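Local coordinates for protein rRNA N-glycosidase (Bougainvillea spectabilis, PDB 3CTK) that belongs to the ribosome-inactivating proteins, a family of plant proteins with a mixed alpha/beta fold, named for their effect on ribosomes, at residues L34-Q39 and M241-F246; T213-L219 and V230-V234. Residue numbers count along the deposited sequence, not the author numbering.

Contact 1 (L34-Q39 and M241-F246); sequences LPVTLQ and MGILKF
A single parallel beta bridge can tie two loops distant in sequence without building a sheet. Here residues 34-39, between helix 14-25 and strand 47-53, meet the C-terminal loop 241-246 of this ribosome-inactivating protein. Residues 34-38 and 243-246 are extended, unlike Gly-242 (phi/psi -103/-47) and Gln-39 (-72/-39); the end-to-end directions differ by 31°. Val-36 pairs with Leu-244 (CA-CA 4.6 Å), and Leu-244 alone supplies both strong bonds: its N donates to Pro-35 O (2.9 Å) and its O accepts from Thr-37 N (3.0 Å), with Val-36 CA 3.4 Å from the same Leu-244 O. Val-36 itself makes its backbone bond to Gly-28. Thr-37 (chi1 p) lets OG1 take a weak bond from Phe-246 N (3.1 Å), while its stronger partner is Thr-67 O. Partners outside the segments meet other backbone groups: Trp-198 NE1 bonds Ile-243 O, Ser-202 OG bonds Lys-245 N, and Arg-168 bonds the backbones of Gly-242 and Ile-243. Apolar contacts fill the gaps, with Leu-34 CD1 4.1 Å from Leu-244 CD1 and Thr-37 CG2 3.6 Å from Ile-243 CD1. At the far end a face of Phe-246 (chi1 p) makes a CH-pi contact, Gln-39 CB standing 3.6 Å from the ring centroid.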
ATOM      1  N   LEU A  34      15.717  -7.370   8.967  1.00  6.55           N
ATOM      2  CA  LEU A  34      14.620  -6.672   8.297  1.00  5.49           C
ATOM      3  C   LEU A  34      13.333  -6.805   9.113  1.00  6.06           C
ATOM      4  O   LEU A  34      13.110  -7.819   9.778  1.00  6.31           O
ATOM      5  CB  LEU A  34      14.390  -7.264   6.902  1.00  7.03           C
ATOM      6  CG  LEU A  34      15.484  -7.063   5.853  1.00  7.70           C
ATOM      7  CD1 LEU A  34      15.197  -7.949   4.646  1.00  6.95           C
ATOM      8  CD2 LEU A  34      15.538  -5.601   5.442  1.00  7.04           C
ATOM      9  N   PRO A  35      12.473  -5.774   9.080  1.00  6.04           N
ATOM     10  CA  PRO A  35      11.201  -5.773   9.810  1.00  6.27           C
ATOM     11  C   PRO A  35      10.272  -6.832   9.208  1.00  6.40           C
ATOM     12  O   PRO A  35      10.403  -7.178   8.031  1.00  5.41           O
ATOM     13  CB  PRO A  35      10.673  -4.353   9.588  1.00  8.68           C
ATOM     14  CG  PRO A  35      11.915  -3.558   9.262  1.00 10.46           C
ATOM     15  CD  PRO A  35      12.668  -4.498   8.378  1.00  5.37           C
ATOM     16  N   VAL A  36       9.343  -7.343  10.015  1.00  4.63           N
ATOM     17  CA  VAL A  36       8.400  -8.365   9.566  1.00  5.00           C
ATOM     18  C   VAL A  36       7.025  -8.094  10.181  1.00  5.50           C
ATOM     19  O   VAL A  36       6.933  -7.645  11.326  1.00  6.48           O
ATOM     20  CB  VAL A  36       8.872  -9.783  10.005  1.00  5.21           C
ATOM     21  CG1 VAL A  36       7.892 -10.845   9.509  1.00  7.07           C
ATOM     22  CG2 VAL A  36      10.276 -10.054   9.480  1.00  4.64           C
ATOM     23  N   THR A  37       5.959  -8.346   9.424  1.00  5.02           N
ATOM     24  CA  THR A  37       4.607  -8.134   9.944  1.00  6.20           C
ATOM     25  C   THR A  37       4.166  -9.355  10.756  1.00  5.93           C
ATOM     26  O   THR A  37       4.806 -10.405  10.707  1.00  7.34           O
ATOM     27  CB  THR A  37       3.559  -7.921   8.813  1.00  5.49           C
ATOM     28  OG1 THR A  37       3.449  -9.114   8.028  1.00  3.87           O
ATOM     29  CG2 THR A  37       3.956  -6.759   7.911  1.00  4.65           C
ATOM     30  N   LEU A  38       3.080  -9.203  11.510  1.00  6.42           N
ATOM     31  CA  LEU A  38       2.523 -10.300  12.304  1.00  7.58           C
ATOM     32  C   LEU A  38       1.370 -10.925  11.517  1.00  7.35           C
ATOM     33  O   LEU A  38       0.578 -10.207  10.909  1.00  8.92           O
ATOM     34  CB  LEU A  38       1.973  -9.782  13.636  1.00  9.83           C
ATOM     35  CG  LEU A  38       2.899  -9.632  14.838  1.00 11.42           C
ATOM     36  CD1 LEU A  38       2.106  -9.086  16.019  1.00 11.99           C
ATOM     37  CD2 LEU A  38       3.500 -10.982  15.187  1.00 12.60           C
ATOM     38  N   GLN A  39       1.268 -12.253  11.535  1.00  7.40           N
ATOM     39  CA  GLN A  39       0.195 -12.937  10.815  1.00  6.09           C
ATOM     40  C   GLN A  39      -1.155 -12.732  11.496  1.00  6.03           C
ATOM     41  O   GLN A  39      -2.174 -12.589  10.827  1.00  6.95           O
ATOM     42  CB  GLN A  39       0.489 -14.432  10.700  1.00  7.11           C
ATOM     43  CG  GLN A  39      -0.599 -15.204   9.963  1.00  8.85           C
ATOM     44  CD  GLN A  39      -0.210 -16.640   9.683  1.00 10.14           C
ATOM     45  OE1 GLN A  39       0.555 -17.243  10.429  1.00 11.27           O
ATOM     46  NE2 GLN A  39      -0.753 -17.200   8.610  1.00 12.78           N
ATOM     47  N   MET A 241      14.084  -3.916   0.087  1.00  5.96           N
ATOM     48  CA  MET A 241      13.013  -4.251   1.030  1.00  4.72           C
ATOM     49  C   MET A 241      12.770  -3.263   2.166  1.00  5.58           C
ATOM     50  O   MET A 241      13.712  -2.777   2.798  1.00  5.97           O
ATOM     51  CB  MET A 241      13.268  -5.629   1.639  1.00  4.54           C
ATOM     52  CG  MET A 241      13.423  -6.750   0.629  1.00  5.60           C
ATOM     53  SD  MET A 241      12.082  -6.818  -0.583  1.00  8.49           S
ATOM     54  CE  MET A 241      10.694  -7.338   0.427  1.00  8.63           C
ATOM     55  N   GLY A 242      11.492  -2.989   2.423  1.00  4.01           N
ATOM     56  CA  GLY A 242      11.106  -2.087   3.497  1.00  5.77           C
ATOM     57  C   GLY A 242      10.605  -2.881   4.696  1.00  5.24           C
ATOM     58  O   GLY A 242      10.983  -2.615   5.838  1.00  6.84           O
ATOM     59  N   ILE A 243       9.734  -3.847   4.434  1.00  4.24           N
ATOM     60  CA  ILE A 243       9.198  -4.717   5.484  1.00  3.94           C
ATOM     61  C   ILE A 243       8.708  -6.002   4.821  1.00  5.28           C
ATOM     62  O   ILE A 243       8.117  -5.963   3.736  1.00  5.97           O
ATOM     63  CB  ILE A 243       8.034  -4.046   6.274  1.00  4.68           C
ATOM     64  CG1 ILE A 243       7.547  -4.995   7.374  1.00  4.62           C
ATOM     65  CG2 ILE A 243       6.886  -3.696   5.340  1.00  6.42           C
ATOM     66  CD1 ILE A 243       6.600  -4.347   8.382  1.00  4.78           C
ATOM     67  N   LEU A 244       8.981  -7.134   5.465  1.00  4.37           N
ATOM     68  CA  LEU A 244       8.594  -8.441   4.938  1.00  5.15           C
ATOM     69  C   LEU A 244       7.275  -8.956   5.487  1.00  5.04           C
ATOM     70  O   LEU A 244       6.825  -8.552   6.562  1.00  5.20           O
ATOM     71  CB  LEU A 244       9.668  -9.487   5.253  1.00  6.81           C
ATOM     72  CG  LEU A 244      11.118  -9.205   4.845  1.00  9.73           C
ATOM     73  CD1 LEU A 244      11.979 -10.413   5.185  1.00 11.45           C
ATOM     74  CD2 LEU A 244      11.195  -8.899   3.364  1.00 10.79           C
ATOM     75  N   LYS A 245       6.662  -9.868   4.739  1.00  6.17           N
ATOM     76  CA  LYS A 245       5.412 -10.479   5.161  1.00  6.74           C
ATOM     77  C   LYS A 245       5.745 -11.532   6.210  1.00  6.39           C
ATOM     78  O   LYS A 245       6.833 -12.111   6.202  1.00  6.32           O
ATOM     79  CB  LYS A 245       4.703 -11.135   3.972  1.00  6.75           C
ATOM     80  CG  LYS A 245       3.360 -11.798   4.326  1.00  9.52           C
ATOM     81  CD  LYS A 245       2.704 -12.456   3.109  1.00 13.93           C
ATOM     82  CE  LYS A 245       3.408 -13.741   2.703  1.00 16.29           C
ATOM     83  NZ  LYS A 245       3.291 -14.797   3.752  1.00 21.78           N
ATOM     84  N   PHE A 246       4.799 -11.762   7.114  1.00  6.32           N
ATOM     85  CA  PHE A 246       4.947 -12.736   8.191  1.00 10.43           C
ATOM     86  C   PHE A 246       5.308 -14.122   7.673  1.00 15.15           C
ATOM     87  O   PHE A 246       5.198 -14.375   6.469  1.00 12.43           O
ATOM     88  CB  PHE A 246       3.638 -12.854   8.976  1.00  9.09           C
ATOM     89  CG  PHE A 246       2.439 -13.195   8.120  1.00  8.52           C
ATOM     90  CD1 PHE A 246       1.540 -12.204   7.722  1.00  7.48           C
ATOM     91  CD2 PHE A 246       2.226 -14.500   7.681  1.00  8.85           C
ATOM     92  CE1 PHE A 246       0.446 -12.509   6.896  1.00  6.99           C
ATOM     93  CE2 PHE A 246       1.134 -14.816   6.852  1.00  7.64           C
ATOM     94  CZ  PHE A 246       0.244 -13.817   6.458  1.00  7.81           C
TER

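Contact 2 (T213-L219 and V230-V234); sequences TTINPAL and VVNKV
An antiparallel beta hairpin can absorb a corner in one strand while the other runs on. In the hairpin of strands 214-222 and 228-233, residues 213-219 turn a corner at Asn-216 and Pro-217, the latter preceded by a cis peptide bond, while strand 230-233 stays continuous, with Asn-232 at phi/psi -127/14. Before the corner, Thr-214 and Lys-233 form a non-hydrogen-bonded pair (CA-CA 4.8 Å), flanked by the hydrogen bonds Val-234 N to Thr-213 O and Ile-215 N to Asn-232 O, both 2.9 Å. Beyond it, Leu-219 and Val-231 form a hydrogen-bonded pair (CA-CA 5.0 Å), with the N of each donating to the O of the other at 2.9 Å. From Ile-215/Asn-232 to Leu-219/Val-231 the first chain advances four residues and the second one, so the extra residues bulge out.

On each side of the corner one side chain points at strand 230-233. Ile-215 (m, t) is the larger projection, fitting between Val-231 and Val-234: its CD1 reaches Val-231 CG1 (4.1 Å) and Val-234 N (3.7 Å), its CG1 meets Val-234 CG2 (4.1 Å), and Ala-204 of helix 198-208 touches it. Ala-218 is the smaller bump, CB 3.8 Å from Val-230 CG1 and 4.2 Å from Asn-232 CB. Leu-219 and Val-231 share a buried face, their CB atoms 4.1 Å apart; Leu-219 rests on Ala-204 and Val-231 on Gln-236 and Ile-237 of helix 234-237. Thr-214 and Lys-233 share the other, exposed face, and Lys-233 NZ bonds to Gln-236. The methyl of Ala-218 sits against the backbone, its CB 3.4 Å from Val-231 O.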
ATOM      1  N   THR A 213      22.179 -15.795   3.638  1.00  8.16           N
ATOM      2  CA  THR A 213      23.039 -15.578   2.490  1.00  7.30           C
ATOM      3  C   THR A 213      22.356 -16.182   1.272  1.00  8.18           C
ATOM      4  O   THR A 213      21.719 -15.475   0.491  1.00 10.40           O
ATOM      5  CB  THR A 213      24.438 -16.216   2.675  1.00  8.60           C
ATOM      6  OG1 THR A 213      24.302 -17.601   3.005  1.00  9.64           O
ATOM      7  CG2 THR A 213      25.201 -15.508   3.782  1.00  9.74           C
ATOM      8  N   THR A 214      22.460 -17.496   1.133  1.00  7.63           N
ATOM      9  CA  THR A 214      21.876 -18.199  -0.004  1.00  9.46           C
ATOM     10  C   THR A 214      20.350 -18.279  -0.037  1.00  7.28           C
ATOM     11  O   THR A 214      19.704 -18.564   0.974  1.00  6.81           O
ATOM     12  CB  THR A 214      22.433 -19.634  -0.085  1.00 10.60           C
ATOM     13  OG1 THR A 214      23.861 -19.579  -0.181  1.00 15.30           O
ATOM     14  CG2 THR A 214      21.885 -20.359  -1.311  1.00 12.88           C
ATOM     15  N   ILE A 215      19.793 -18.023  -1.218  1.00  7.89           N
ATOM     16  CA  ILE A 215      18.351 -18.097  -1.461  1.00  6.52           C
ATOM     17  C   ILE A 215      18.172 -19.174  -2.529  1.00  6.16           C
ATOM     18  O   ILE A 215      18.549 -18.973  -3.687  1.00  6.53           O
ATOM     19  CB  ILE A 215      17.776 -16.759  -2.003  1.00  6.34           C
ATOM     20  CG1 ILE A 215      17.765 -15.703  -0.894  1.00  5.09           C
ATOM     21  CG2 ILE A 215      16.356 -16.980  -2.538  1.00  6.92           C
ATOM     22  CD1 ILE A 215      17.249 -14.337  -1.341  1.00  5.24           C
ATOM     23  N   ASN A 216      17.614 -20.315  -2.134  1.00  5.79           N
ATOM     24  CA  ASN A 216      17.409 -21.426  -3.058  1.00  6.31           C
ATOM     25  C   ASN A 216      16.110 -22.173  -2.756  1.00  6.53           C
ATOM     26  O   ASN A 216      15.864 -22.550  -1.614  1.00  6.66           O
ATOM     27  CB  ASN A 216      18.588 -22.399  -2.957  1.00  6.17           C
ATOM     28  CG  ASN A 216      18.555 -23.462  -4.029  1.00  5.37           C
ATOM     29  OD1 ASN A 216      18.564 -23.156  -5.218  1.00  5.90           O
ATOM     30  ND2 ASN A 216      18.520 -24.721  -3.615  1.00  8.28           N
ATOM     31  N   PRO A 217      15.252 -22.388  -3.774  1.00  7.51           N
ATOM     32  CA  PRO A 217      15.385 -21.997  -5.184  1.00  6.73           C
ATOM     33  C   PRO A 217      15.497 -20.485  -5.316  1.00  7.19           C
ATOM     34  O   PRO A 217      15.051 -19.745  -4.439  1.00  7.24           O
ATOM     35  CB  PRO A 217      14.094 -22.517  -5.814  1.00  7.48           C
ATOM     36  CG  PRO A 217      13.742 -23.690  -4.950  1.00 11.15           C
ATOM     37  CD  PRO A 217      14.012 -23.156  -3.570  1.00  9.32           C
ATOM     38  N   ALA A 218      16.073 -20.032  -6.423  1.00  6.89           N
ATOM     39  CA  ALA A 218      16.256 -18.605  -6.658  1.00  7.87           C
ATOM     40  C   ALA A 218      14.964 -17.870  -7.013  1.00  8.07           C
ATOM     41  O   ALA A 218      14.027 -18.456  -7.550  1.00 10.61           O
ATOM     42  CB  ALA A 218      17.283 -18.401  -7.768  1.00  8.05           C
ATOM     43  N   LEU A 219      14.924 -16.577  -6.705  1.00  7.93           N
ATOM     44  CA  LEU A 219      13.767 -15.747  -7.032  1.00  7.95           C
ATOM     45  C   LEU A 219      13.948 -15.277  -8.470  1.00  9.67           C
ATOM     46  O   LEU A 219      15.007 -14.763  -8.828  1.00 10.30           O
ATOM     47  CB  LEU A 219      13.699 -14.532  -6.113  1.00  7.22           C
ATOM     48  CG  LEU A 219      13.323 -14.786  -4.652  1.00  6.61           C
ATOM     49  CD1 LEU A 219      13.734 -13.582  -3.816  1.00  8.22           C
ATOM     50  CD2 LEU A 219      11.823 -15.045  -4.538  1.00  8.54           C
ATOM     51  N   VAL A 230      17.718 -12.643 -11.711  1.00 13.67           N
ATOM     52  CA  VAL A 230      17.723 -13.827 -10.856  1.00 12.35           C
ATOM     53  C   VAL A 230      18.437 -13.565  -9.537  1.00 11.79           C
ATOM     54  O   VAL A 230      19.631 -13.262  -9.504  1.00 12.11           O
ATOM     55  CB  VAL A 230      18.383 -15.020 -11.575  1.00 14.15           C
ATOM     56  CG1 VAL A 230      18.433 -16.230 -10.657  1.00 14.16           C
ATOM     57  CG2 VAL A 230      17.597 -15.348 -12.835  1.00 15.57           C
ATOM     58  N   VAL A 231      17.689 -13.697  -8.448  1.00  9.05           N
ATOM     59  CA  VAL A 231      18.212 -13.448  -7.112  1.00  9.17           C
ATOM     60  C   VAL A 231      18.442 -14.728  -6.317  1.00  8.82           C
ATOM     61  O   VAL A 231      17.502 -15.474  -6.049  1.00  8.96           O
ATOM     62  CB  VAL A 231      17.241 -12.534  -6.326  1.00  7.94           C
ATOM     63  CG1 VAL A 231      17.709 -12.372  -4.886  1.00  8.87           C
ATOM     64  CG2 VAL A 231      17.145 -11.180  -7.017  1.00  7.55           C
ATOM     65  N   ASN A 232      19.696 -14.978  -5.941  1.00  8.15           N
ATOM     66  CA  ASN A 232      20.031 -16.160  -5.156  1.00  7.91           C
ATOM     67  C   ASN A 232      20.804 -15.788  -3.893  1.00  8.05           C
ATOM     68  O   ASN A 232      21.385 -16.646  -3.229  1.00  7.96           O
ATOM     69  CB  ASN A 232      20.838 -17.169  -5.988  1.00  9.45           C
ATOM     70  CG  ASN A 232      22.077 -16.562  -6.623  1.00 10.55           C
ATOM     71  OD1 ASN A 232      22.650 -15.598  -6.117  1.00  9.39           O
ATOM     72  ND2 ASN A 232      22.511 -17.149  -7.731  1.00 14.17           N
ATOM     73  N   LYS A 233      20.797 -14.500  -3.564  1.00  9.60           N
ATOM     74  CA  LYS A 233      21.485 -13.996  -2.380  1.00 11.14           C
ATOM     75  C   LYS A 233      20.697 -12.877  -1.710  1.00  9.55           C
ATOM     76  O   LYS A 233      20.216 -11.964  -2.373  1.00  8.41           O
ATOM     77  CB  LYS A 233      22.879 -13.494  -2.756  1.00 13.77           C
ATOM     78  CG  LYS A 233      23.951 -14.567  -2.690  1.00 20.98           C
ATOM     79  CD  LYS A 233      25.239 -14.152  -3.394  1.00 25.55           C
ATOM     80  CE  LYS A 233      25.603 -12.691  -3.156  1.00 29.05           C
ATOM     81  NZ  LYS A 233      24.778 -11.765  -3.995  1.00 31.93           N
ATOM     82  N   VAL A 234      20.567 -12.958  -0.390  1.00  9.79           N
ATOM     83  CA  VAL A 234      19.831 -11.953   0.361  1.00  9.60           C
ATOM     84  C   VAL A 234      20.360 -10.548   0.087  1.00  9.78           C
ATOM     85  O   VAL A 234      19.583  -9.611  -0.072  1.00  8.96           O
ATOM     86  CB  VAL A 234      19.906 -12.226   1.884  1.00  9.23           C
ATOM     87  CG1 VAL A 234      19.186 -11.122   2.646  1.00 10.83           C
ATOM     88  CG2 VAL A 234      19.277 -13.574   2.202  1.00  8.75           C
TER

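Overall arrangement
Two contacts of very different sequence span share one scaffold. Contact 1 brings 34-39 to the C-terminal loop, 202 residues away at the closest ends, whereas contact 2 is a local hairpin within that span. Their centres lie 18 Å apart and their nearest atoms about 5 Å, without touching, on the same side of the chain's centre, from which the centre of contact 1 is about 13 Å and that of contact 2 about 25 Å. Helix 198-208 links them, packing against Met-241 and Leu-244 in one and Ile-215 and Leu-219 in the other. The Cys-32 to Cys-212 disulfide covalently joins residues just upstream of 34-39 and 213-219, and helix 234-237 leads from the hairpin toward 241-246.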